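Local coordinates for protein phosphonopyruvate hydrolase (Variovorax sp., PDB 2HJP) that hydrolyses the phosphorus-carbon bond of phosphonopyruvate to give pyruvate and phosphate, with the help of a divalent metal ion, at residues E32-G43 with I70-D81; I107-P115 with E127-I138. One frame throughout, in Å; residues are numbered along the deposited sequence.

Contact 1. Residues E32-G43 with I70-D81; sequences EQAGFGGIWGSG and IASTVSIPLIAD. With MG (magnesium ion), chain C; PPR (phosphonopyruvate), chain G; XYS (alpha-D-xylopyranose), chain B.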
loop_
_atom_site.group_PDB
_atom_site.type_symbol
_atom_site.label_atom_id
_atom_site.label_comp_id
_atom_site.label_asym_id
_atom_site.label_seq_id
_atom_site.Cartn_x
_atom_site.Cartn_y
_atom_site.Cartn_z
ATOM N N GLU A 32 10.884 13.827 18.755
ATOM C CA GLU A 32 11.083 13.108 20.006
ATOM C C GLU A 32 12.374 13.556 20.662
ATOM O O GLU A 32 12.430 13.824 21.873
ATOM C CB GLU A 32 11.127 11.582 19.811
ATOM C CG GLU A 32 11.358 10.918 21.152
ATOM C CD GLU A 32 11.224 9.394 21.138
ATOM O OE1 GLU A 32 10.737 8.794 20.194
ATOM O OE2 GLU A 32 11.602 8.775 22.137
ATOM N N GLN A 33 13.429 13.614 19.854
ATOM C CA GLN A 33 14.743 13.988 20.327
ATOM C C GLN A 33 14.791 15.425 20.818
ATOM O O GLN A 33 15.539 15.713 21.768
ATOM C CB GLN A 33 15.807 13.724 19.232
ATOM C CG GLN A 33 16.017 12.200 19.057
ATOM C CD GLN A 33 17.144 11.878 18.075
ATOM O OE1 GLN A 33 17.688 12.777 17.450
ATOM N NE2 GLN A 33 17.467 10.568 17.913
ATOM N N ALA A 34 14.012 16.305 20.204
ATOM C CA ALA A 34 13.964 17.733 20.633
ATOM C C ALA A 34 13.231 17.852 21.997
ATOM O O ALA A 34 13.356 18.854 22.658
ATOM C CB ALA A 34 13.286 18.589 19.592
ATOM N N GLY A 35 12.495 16.811 22.402
ATOM C CA GLY A 35 11.844 16.824 23.692
ATOM C C GLY A 35 10.353 17.056 23.680
ATOM O O GLY A 35 9.801 17.320 24.740
ATOM N N PHE A 36 9.681 17.002 22.512
ATOM C CA PHE A 36 8.235 17.214 22.558
ATOM C C PHE A 36 7.601 15.999 23.216
ATOM O O PHE A 36 8.165 14.905 23.205
ATOM C CB PHE A 36 7.657 17.447 21.142
ATOM C CG PHE A 36 8.017 18.769 20.582
ATOM C CD1 PHE A 36 7.309 19.917 20.972
ATOM C CD2 PHE A 36 9.103 18.883 19.718
ATOM C CE1 PHE A 36 7.659 21.161 20.509
ATOM C CE2 PHE A 36 9.499 20.148 19.227
ATOM C CZ PHE A 36 8.762 21.309 19.624
ATOM N N GLY A 37 6.425 16.207 23.798
ATOM C CA GLY A 37 5.678 15.174 24.490
ATOM C C GLY A 37 5.109 14.118 23.556
ATOM O O GLY A 37 5.087 12.935 23.891
ATOM N N GLY A 38 4.629 14.541 22.396
ATOM C CA GLY A 38 4.081 13.565 21.477
ATOM C C GLY A 38 4.202 14.063 20.023
ATOM O O GLY A 38 4.667 15.207 19.777
ATOM N N ILE A 39 3.825 13.206 19.087
ATOM C CA ILE A 39 3.843 13.506 17.672
ATOM C C ILE A 39 2.407 13.793 17.184
ATOM O O ILE A 39 1.460 13.131 17.632
ATOM C CB ILE A 39 4.418 12.280 16.863
ATOM C CG1 ILE A 39 5.823 11.910 17.386
ATOM C CG2 ILE A 39 4.409 12.587 15.339
ATOM C CD1 ILE A 39 6.925 12.982 17.234
ATOM N N TRP A 40 2.250 14.795 16.308
ATOM C CA TRP A 40 0.952 15.131 15.720
ATOM C C TRP A 40 1.029 14.589 14.269
ATOM O O TRP A 40 1.819 15.100 13.432
ATOM C CB TRP A 40 0.756 16.664 15.747
ATOM C CG TRP A 40 -0.333 17.223 14.889
ATOM C CD1 TRP A 40 -0.223 18.266 14.016
ATOM C CD2 TRP A 40 -1.721 16.833 14.861
ATOM N NE1 TRP A 40 -1.450 18.555 13.446
ATOM C CE2 TRP A 40 -2.378 17.689 13.940
ATOM C CE3 TRP A 40 -2.468 15.846 15.527
ATOM C CZ2 TRP A 40 -3.754 17.592 13.670
ATOM C CZ3 TRP A 40 -3.831 15.737 15.273
ATOM C CH2 TRP A 40 -4.470 16.607 14.342
ATOM N N GLY A 41 0.223 13.565 13.983
ATOM C CA GLY A 41 0.216 12.956 12.650
ATOM C C GLY A 41 -0.722 13.741 11.757
ATOM O O GLY A 41 -1.754 13.299 11.321
ATOM N N SER A 42 -0.295 14.954 11.502
ATOM C CA SER A 42 -0.975 15.965 10.724
ATOM C C SER A 42 -1.440 15.599 9.290
ATOM O O SER A 42 -0.632 15.202 8.484
ATOM C CB SER A 42 -0.010 17.171 10.605
ATOM O OG SER A 42 -0.622 18.158 9.774
ATOM N N GLY A 43 -2.725 15.752 8.985
ATOM C CA GLY A 43 -3.180 15.509 7.606
ATOM C C GLY A 43 -2.695 16.643 6.674
ATOM O O GLY A 43 -2.434 16.440 5.507
ATOM N N ILE A 70 5.340 5.882 11.690
ATOM C CA ILE A 70 5.791 6.807 12.751
ATOM C C ILE A 70 5.737 6.135 14.147
ATOM O O ILE A 70 6.660 6.231 14.930
ATOM C CB ILE A 70 4.905 8.081 12.799
ATOM C CG1 ILE A 70 5.215 8.967 11.575
ATOM C CG2 ILE A 70 5.126 8.836 14.207
ATOM C CD1 ILE A 70 4.267 10.143 11.387
ATOM N N ALA A 71 4.636 5.444 14.463
ATOM C CA ALA A 71 4.528 4.841 15.768
ATOM C C ALA A 71 5.601 3.753 15.955
ATOM O O ALA A 71 6.017 3.538 17.067
ATOM C CB ALA A 71 3.097 4.271 15.981
ATOM N N SER A 72 6.066 3.105 14.881
ATOM C CA SER A 72 7.067 2.051 15.028
ATOM C C SER A 72 8.467 2.629 15.166
ATOM O O SER A 72 9.443 1.922 15.423
ATOM C CB SER A 72 7.012 1.086 13.819
ATOM O OG SER A 72 7.388 1.767 12.627
ATOM N N THR A 73 8.572 3.935 14.987
ATOM C CA THR A 73 9.863 4.600 15.087
ATOM C C THR A 73 10.019 5.364 16.424
ATOM O O THR A 73 11.096 5.413 16.943
ATOM C CB THR A 73 10.011 5.600 13.913
ATOM O OG1 THR A 73 9.983 4.862 12.692
ATOM C CG2 THR A 73 11.336 6.426 13.947
ATOM N N VAL A 74 8.962 5.994 16.955
ATOM C CA VAL A 74 9.164 6.794 18.153
ATOM C C VAL A 74 8.666 6.033 19.406
ATOM O O VAL A 74 7.911 5.071 19.290
ATOM C CB VAL A 74 8.434 8.227 18.022
ATOM C CG1 VAL A 74 8.945 8.984 16.756
ATOM C CG2 VAL A 74 6.937 8.039 17.860
ATOM N N SER A 75 9.076 6.491 20.578
ATOM C CA SER A 75 8.684 5.868 21.828
ATOM C C SER A 75 7.642 6.758 22.523
ATOM O O SER A 75 7.068 6.372 23.546
ATOM C CB SER A 75 9.931 5.691 22.752
ATOM O OG SER A 75 10.267 6.954 23.366
ATOM N N ILE A 76 7.334 7.933 21.950
ATOM C CA ILE A 76 6.387 8.830 22.600
ATOM C C ILE A 76 5.008 8.692 21.897
ATOM O O ILE A 76 4.961 8.197 20.776
ATOM C CB ILE A 76 6.900 10.309 22.566
ATOM C CG1 ILE A 76 7.150 10.758 21.119
ATOM C CG2 ILE A 76 8.164 10.417 23.456
ATOM C CD1 ILE A 76 8.294 10.161 20.391
ATOM N N PRO A 77 3.893 9.104 22.544
ATOM C CA PRO A 77 2.546 8.995 21.944
ATOM C C PRO A 77 2.354 9.724 20.610
ATOM O O PRO A 77 2.858 10.841 20.402
ATOM C CB PRO A 77 1.622 9.626 23.000
ATOM C CG PRO A 77 2.377 9.412 24.284
ATOM C CD PRO A 77 3.812 9.700 23.899
ATOM N N LEU A 78 1.559 9.115 19.762
ATOM C CA LEU A 78 1.237 9.662 18.446
ATOM C C LEU A 78 -0.260 9.980 18.501
ATOM O O LEU A 78 -1.073 9.107 18.872
ATOM C CB LEU A 78 1.469 8.586 17.352
ATOM C CG LEU A 78 0.858 8.932 15.991
ATOM C CD1 LEU A 78 1.444 10.253 15.485
ATOM C CD2 LEU A 78 1.158 7.729 14.988
ATOM N N ILE A 79 -0.603 11.214 18.149
ATOM C CA ILE A 79 -1.960 11.685 18.079
ATOM C C ILE A 79 -2.193 11.738 16.567
ATOM O O ILE A 79 -1.533 12.538 15.867
ATOM C CB ILE A 79 -2.058 13.101 18.634
ATOM C CG1 ILE A 79 -1.575 13.142 20.084
ATOM C CG2 ILE A 79 -3.500 13.622 18.445
ATOM C CD1 ILE A 79 -0.062 13.160 20.256
ATOM N N ALA A 80 -3.097 10.895 16.056
ATOM C CA ALA A 80 -3.381 10.890 14.621
ATOM C C ALA A 80 -4.596 11.743 14.215
ATOM O O ALA A 80 -5.656 11.671 14.853
ATOM C CB ALA A 80 -3.594 9.421 14.153
ATOM N N ASP A 81 -4.432 12.518 13.132
ATOM C CA ASP A 81 -5.488 13.333 12.553
ATOM C C ASP A 81 -6.368 12.438 11.618
ATOM O O ASP A 81 -5.876 11.938 10.613
ATOM C CB ASP A 81 -4.829 14.443 11.719
ATOM C CG ASP A 81 -5.820 15.399 11.083
ATOM O OD1 ASP A 81 -7.058 15.229 11.206
ATOM O OD2 ASP A 81 -5.320 16.351 10.429
HETATM MG MG MG C . -5.897 18.147 9.558
HETATM C C1 PPR G . -3.602 19.422 10.525
HETATM O O1 PPR G . -2.414 19.700 10.973
HETATM O "O2'" PPR G . -3.833 18.684 9.606
HETATM C C2 PPR G . -4.713 20.098 11.272
HETATM C C3 PPR G . -4.704 21.322 11.875
HETATM O O2 PPR G . -5.829 19.369 11.308
HETATM P P PPR G . -5.098 22.601 10.587
HETATM O O1P PPR G . -6.545 22.251 10.139
HETATM O O2P PPR G . -4.033 22.432 9.470
HETATM O O3P PPR G . -5.074 23.867 11.304
HETATM C C1 XYS B . 14.406 6.302 21.724
HETATM C C2 XYS B . 14.895 4.845 21.484
HETATM C C3 XYS B . 13.756 3.874 21.926
HETATM C C4 XYS B . 13.285 4.131 23.401
HETATM C C5 XYS B . 13.199 5.610 23.829
HETATM O O1 XYS B . 13.263 6.721 20.941
HETATM O O2 XYS B . 15.149 4.660 20.089
HETATM O O3 XYS B . 14.165 2.490 21.740
HETATM O O4 XYS B . 12.146 3.364 23.847
HETATM O O5 XYS B . 14.152 6.533 23.122
HETATM O O HOH W 1 12.806 7.935 18.193
HETATM O O HOH W 2 -7.892 17.622 10.050
HETATM O O HOH W 3 -5.987 17.169 7.670
HETATM O O HOH W 4 -6.526 19.827 8.467
#
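I39 and I79 lie in neighbouring parallel strands, 38-41 and 78-81, whose backbones bond in the buried part. I39 N bonds P77 O, I79 N bonds I39 O, and G41 N bonds I79 O at 2.8 Å. On one face of the sheet, I39 sends CG1 to V74 and I76. Its CG2 meets I70 CG2 and L78 CD1. On the other face the W40 and I79 side chains cross at about a right angle, with W40 CE3 3.8 Å from I79 CG2. With CG anti to the backbone N (chi1 165°), W40 reaches forward until CH2 lies 3.4 Å from D81 CB.

The far end is looser and more open. There E32 OE2 takes a bond from S75 OG at 2.6 Å, from above the carboxylate plane, and another from the bound xylose.

At the strand ends, D81 OD2 holds magnesium at 2.1 Å and accepts from G43 N. W40 NE1 and S42 OG both donate to O1 of phosphonopyruvate; R155, H186 and R188 also bind this ligand. This is the C-terminal mouth of a TIM barrel, carrying the metal and substrate site of the PEP mutase/isocitrate lyase superfamily.

Contact 2. Residues I107-P115 with E127-I138; sequences IVMEDKTFP and ELVRIEEFQGKI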
loop_
_atom_site.group_PDB
_atom_site.type_symbol
_atom_site.label_atom_id
_atom_site.label_comp_id
_atom_site.label_asym_id
_atom_site.label_seq_id
_atom_site.Cartn_x
_atom_site.Cartn_y
_atom_site.Cartn_z
ATOM N N ILE A 107 -6.856 9.936 18.359
ATOM C CA ILE A 107 -7.291 10.385 17.056
ATOM C C ILE A 107 -8.018 11.687 17.378
ATOM O O ILE A 107 -8.485 11.900 18.490
ATOM C CB ILE A 107 -8.232 9.415 16.320
ATOM C CG1 ILE A 107 -9.401 8.906 17.202
ATOM C CG2 ILE A 107 -7.391 8.242 15.871
ATOM C CD1 ILE A 107 -10.521 9.907 17.420
ATOM N N VAL A 108 -7.987 12.588 16.406
ATOM C CA VAL A 108 -8.664 13.892 16.425
ATOM C C VAL A 108 -9.601 13.794 15.199
ATOM O O VAL A 108 -9.167 13.555 14.070
ATOM C CB VAL A 108 -7.694 15.077 16.234
ATOM C CG1 VAL A 108 -8.512 16.463 16.062
ATOM C CG2 VAL A 108 -6.799 15.156 17.441
ATOM N N MET A 109 -10.891 14.030 15.438
ATOM C CA MET A 109 -11.930 13.977 14.410
ATOM C C MET A 109 -12.746 15.294 14.544
ATOM O O MET A 109 -13.139 15.668 15.642
ATOM C CB MET A 109 -12.839 12.754 14.642
ATOM C CG MET A 109 -13.855 12.590 13.579
ATOM S SD MET A 109 -14.796 11.071 13.686
ATOM C CE MET A 109 -15.310 11.056 15.412
ATOM N N GLU A 110 -12.938 16.001 13.442
ATOM C CA GLU A 110 -13.662 17.305 13.445
ATOM C C GLU A 110 -15.095 17.200 12.969
ATOM O O GLU A 110 -15.477 16.249 12.249
ATOM C CB GLU A 110 -12.901 18.303 12.545
ATOM C CG GLU A 110 -12.858 17.802 11.080
ATOM C CD GLU A 110 -11.535 18.170 10.376
ATOM O OE1 GLU A 110 -11.577 18.438 9.173
ATOM O OE2 GLU A 110 -10.470 18.201 11.041
ATOM N N ASP A 111 -15.903 18.189 13.337
ATOM C CA ASP A 111 -17.324 18.120 12.978
ATOM C C ASP A 111 -17.722 18.818 11.656
ATOM O O ASP A 111 -18.890 19.210 11.471
ATOM C CB ASP A 111 -18.197 18.629 14.143
ATOM C CG ASP A 111 -17.807 20.030 14.612
ATOM O OD1 ASP A 111 -16.925 20.664 13.995
ATOM O OD2 ASP A 111 -18.381 20.500 15.617
ATOM N N LYS A 112 -16.769 18.970 10.749
ATOM C CA LYS A 112 -17.081 19.567 9.452
ATOM C C LYS A 112 -17.917 18.499 8.691
ATOM O O LYS A 112 -17.795 17.290 8.952
ATOM C CB LYS A 112 -15.798 19.850 8.671
ATOM C CG LYS A 112 -14.879 20.815 9.368
ATOM C CD LYS A 112 -13.957 21.662 8.439
ATOM C CE LYS A 112 -13.045 20.867 7.564
ATOM N NZ LYS A 112 -12.295 21.790 6.632
ATOM N N THR A 113 -18.749 18.935 7.768
ATOM C CA THR A 113 -19.532 17.993 6.986
ATOM C C THR A 113 -18.520 17.482 5.996
ATOM O O THR A 113 -17.473 18.119 5.775
ATOM C CB THR A 113 -20.642 18.671 6.179
ATOM O OG1 THR A 113 -20.032 19.547 5.226
ATOM C CG2 THR A 113 -21.530 19.492 7.088
ATOM N N PHE A 114 -18.815 16.349 5.376
ATOM C CA PHE A 114 -17.893 15.805 4.409
ATOM C C PHE A 114 -18.695 14.958 3.468
ATOM O O PHE A 114 -19.481 14.163 3.902
ATOM C CB PHE A 114 -16.864 14.909 5.074
ATOM C CG PHE A 114 -16.193 13.993 4.112
ATOM C CD1 PHE A 114 -15.235 14.496 3.232
ATOM C CD2 PHE A 114 -16.657 12.671 3.955
ATOM C CE1 PHE A 114 -14.747 13.724 2.189
ATOM C CE2 PHE A 114 -16.191 11.870 2.927
ATOM C CZ PHE A 114 -15.233 12.383 2.025
ATOM N N PRO A 115 -18.481 15.106 2.167
ATOM C CA PRO A 115 -17.532 16.039 1.555
ATOM C C PRO A 115 -18.084 17.444 1.545
ATOM O O PRO A 115 -19.276 17.658 1.787
ATOM C CB PRO A 115 -17.388 15.512 0.132
ATOM C CG PRO A 115 -18.768 14.828 -0.127
ATOM C CD PRO A 115 -19.026 14.145 1.183
ATOM N N GLU A 127 -22.290 24.160 7.181
ATOM C CA GLU A 127 -20.860 23.867 7.167
ATOM C C GLU A 127 -20.421 22.731 8.088
ATOM O O GLU A 127 -19.429 22.045 7.801
ATOM C CB GLU A 127 -20.085 25.132 7.521
ATOM C CG GLU A 127 -20.535 26.347 6.710
ATOM C CD GLU A 127 -19.373 27.173 6.166
ATOM O OE1 GLU A 127 -18.959 28.179 6.812
ATOM O OE2 GLU A 127 -18.874 26.800 5.082
ATOM N N LEU A 128 -21.129 22.558 9.199
ATOM C CA LEU A 128 -20.837 21.501 10.153
ATOM C C LEU A 128 -21.944 20.429 10.161
ATOM O O LEU A 128 -23.075 20.685 9.755
ATOM C CB LEU A 128 -20.704 22.094 11.582
ATOM C CG LEU A 128 -19.768 23.271 11.858
ATOM C CD1 LEU A 128 -19.330 23.310 13.331
ATOM C CD2 LEU A 128 -18.574 23.135 11.032
ATOM N N VAL A 129 -21.638 19.217 10.632
ATOM C CA VAL A 129 -22.686 18.203 10.692
ATOM C C VAL A 129 -23.577 18.518 11.900
ATOM O O VAL A 129 -23.223 19.341 12.725
ATOM C CB VAL A 129 -22.094 16.762 10.827
ATOM C CG1 VAL A 129 -21.267 16.432 9.619
ATOM C CG2 VAL A 129 -21.232 16.636 12.107
ATOM N N ARG A 130 -24.737 17.875 11.979
ATOM C CA ARG A 130 -25.654 18.072 13.083
ATOM C C ARG A 130 -24.988 17.566 14.340
ATOM O O ARG A 130 -24.262 16.574 14.311
ATOM C CB ARG A 130 -26.985 17.302 12.851
ATOM C CG ARG A 130 -27.950 17.910 11.760
ATOM C CD ARG A 130 -28.556 16.778 10.929
ATOM N NE ARG A 130 -28.916 15.813 11.907
ATOM C CZ ARG A 130 -28.636 14.536 11.904
ATOM N NH1 ARG A 130 -27.983 13.943 10.924
ATOM N NH2 ARG A 130 -28.977 13.903 12.991
ATOM N N ILE A 131 -25.264 18.256 15.432
ATOM C CA ILE A 131 -24.706 17.937 16.741
ATOM C C ILE A 131 -24.938 16.468 17.094
ATOM O O ILE A 131 -23.995 15.779 17.467
ATOM C CB ILE A 131 -25.316 18.862 17.811
ATOM C CG1 ILE A 131 -24.733 20.264 17.641
ATOM C CG2 ILE A 131 -25.087 18.272 19.208
ATOM C CD1 ILE A 131 -25.447 21.356 18.432
ATOM N N GLU A 132 -26.167 15.981 16.934
ATOM C CA GLU A 132 -26.463 14.586 17.261
ATOM C C GLU A 132 -25.711 13.649 16.323
ATOM O O GLU A 132 -25.285 12.572 16.737
ATOM C CB GLU A 132 -27.974 14.257 17.141
ATOM C CG GLU A 132 -28.891 15.367 17.481
ATOM C CD GLU A 132 -29.052 16.302 16.286
ATOM O OE1 GLU A 132 -28.733 17.503 16.448
ATOM O OE2 GLU A 132 -29.494 15.831 15.184
ATOM N N GLU A 133 -25.566 14.034 15.062
ATOM C CA GLU A 133 -24.832 13.139 14.151
ATOM C C GLU A 133 -23.377 13.045 14.651
ATOM O O GLU A 133 -22.823 11.941 14.705
ATOM C CB GLU A 133 -24.821 13.607 12.680
ATOM C CG GLU A 133 -23.864 12.675 11.872
ATOM C CD GLU A 133 -23.730 12.981 10.333
ATOM O OE1 GLU A 133 -24.290 13.998 9.848
ATOM O OE2 GLU A 133 -23.046 12.169 9.624
ATOM N N PHE A 134 -22.766 14.182 15.044
ATOM C CA PHE A 134 -21.370 14.057 15.494
ATOM C C PHE A 134 -21.251 13.289 16.810
ATOM O O PHE A 134 -20.274 12.547 17.042
ATOM C CB PHE A 134 -20.666 15.394 15.620
ATOM C CG PHE A 134 -19.156 15.256 15.562
ATOM C CD1 PHE A 134 -18.508 14.859 14.341
ATOM C CD2 PHE A 134 -18.380 15.531 16.687
ATOM C CE1 PHE A 134 -17.106 14.755 14.267
ATOM C CE2 PHE A 134 -16.964 15.435 16.633
ATOM C CZ PHE A 134 -16.316 15.045 15.422
ATOM N N GLN A 135 -22.239 13.474 17.671
ATOM C CA GLN A 135 -22.277 12.729 18.917
ATOM C C GLN A 135 -22.261 11.274 18.571
ATOM O O GLN A 135 -21.558 10.525 19.244
ATOM C CB GLN A 135 -23.522 13.061 19.732
ATOM C CG GLN A 135 -23.444 14.425 20.473
ATOM C CD GLN A 135 -24.648 14.604 21.401
ATOM O OE1 GLN A 135 -24.526 14.769 22.639
ATOM N NE2 GLN A 135 -25.819 14.557 20.802
ATOM N N GLY A 136 -23.016 10.865 17.533
ATOM C CA GLY A 136 -22.989 9.447 17.121
ATOM C C GLY A 136 -21.576 8.984 16.680
ATOM O O GLY A 136 -21.116 7.860 16.949
ATOM N N LYS A 137 -20.906 9.844 15.927
ATOM C CA LYS A 137 -19.541 9.531 15.464
ATOM C C LYS A 137 -18.515 9.371 16.605
ATOM O O LYS A 137 -17.677 8.470 16.618
ATOM C CB LYS A 137 -19.138 10.615 14.465
ATOM C CG LYS A 137 -19.941 10.461 13.142
ATOM C CD LYS A 137 -19.738 11.653 12.230
ATOM C CE LYS A 137 -18.367 11.598 11.578
ATOM N NZ LYS A 137 -18.255 12.481 10.336
ATOM N N ILE A 138 -18.590 10.247 17.574
ATOM C CA ILE A 138 -17.686 10.170 18.716
ATOM C C ILE A 138 -18.024 8.916 19.532
ATOM O O ILE A 138 -17.122 8.194 19.959
ATOM C CB ILE A 138 -17.913 11.430 19.604
ATOM C CG1 ILE A 138 -17.286 12.631 18.886
ATOM C CG2 ILE A 138 -17.315 11.242 21.026
ATOM C CD1 ILE A 138 -15.747 12.615 18.675
HETATM O O HOH W 5 -17.822 15.210 10.947
#
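F134 presses one face of its ring against D111. D111 CB sits 3.8 Å from the centroid of the F134 ring, 11° off the normal, in a CH-pi contact. The backbone of M109 lies at the ring edge, where M109 O is 3.2 Å from F134 CZ. M109 also runs past the ring in the opposite direction, making an oblique Met-aromatic contact. Its chain is extended to SD and then bends (chi3 49°). That bend carries M109 CE to within 3.6 Å of I138 CD1, beside K137. With an alanine in place of F134, D111 CB is likely to lose its aromatic cover and a gap to open beside M109 CG.

Beyond the strand, the loops pair by backbone. V129 N bonds D111 O at 2.9 Å, and T113 N bonds E127 O at 3.2 Å. The loops form a single bridge at K112 and L128. V129 CG1 packs on T113 CA, and L128 CD1 lies against the D111 carboxylate.

Strand 107-110 and helix 131-138 run nearly antiparallel, at 163°, as a strand and its following helix do in a TIM barrel.

Further out, other groups fix the polar ends. The D111 carboxylate is bonded by Y175 OH and E157 N, and the Y175 ring also meets F134. K137 NZ donates to T84 O and G87 O. K137 NZ also donates to a water 2.8 Å away, which in turn donates to E110 O and K112 O. At the helix start, R130 NH1 makes a salt bridge with the chain-terminal carboxylate of K290 of a neighbouring subunit.

In the fold
Contact 1 comes first along the chain and is complete before contact 2 starts; their centres are about 25 Å apart. Both belong to the same closed eight-stranded parallel barrel. Contact 1 joins its second and third strands, 38-41 and 78-81. Contact 2 sets the fourth, 106-110, against helix 131-144 on the outside. Strands three and four are neighbours, so the two contacts touch. A80 O and V108 N are 2.9 Å apart, a probable hydrogen bond, and V108 CG2 packs on W40 and I79. Contact 1 supplies metal and substrate ligands. Contact 2 brings the E110 side chain to about 5 Å from the magnesium and phosphonopyruvate, so successive strands line one active site.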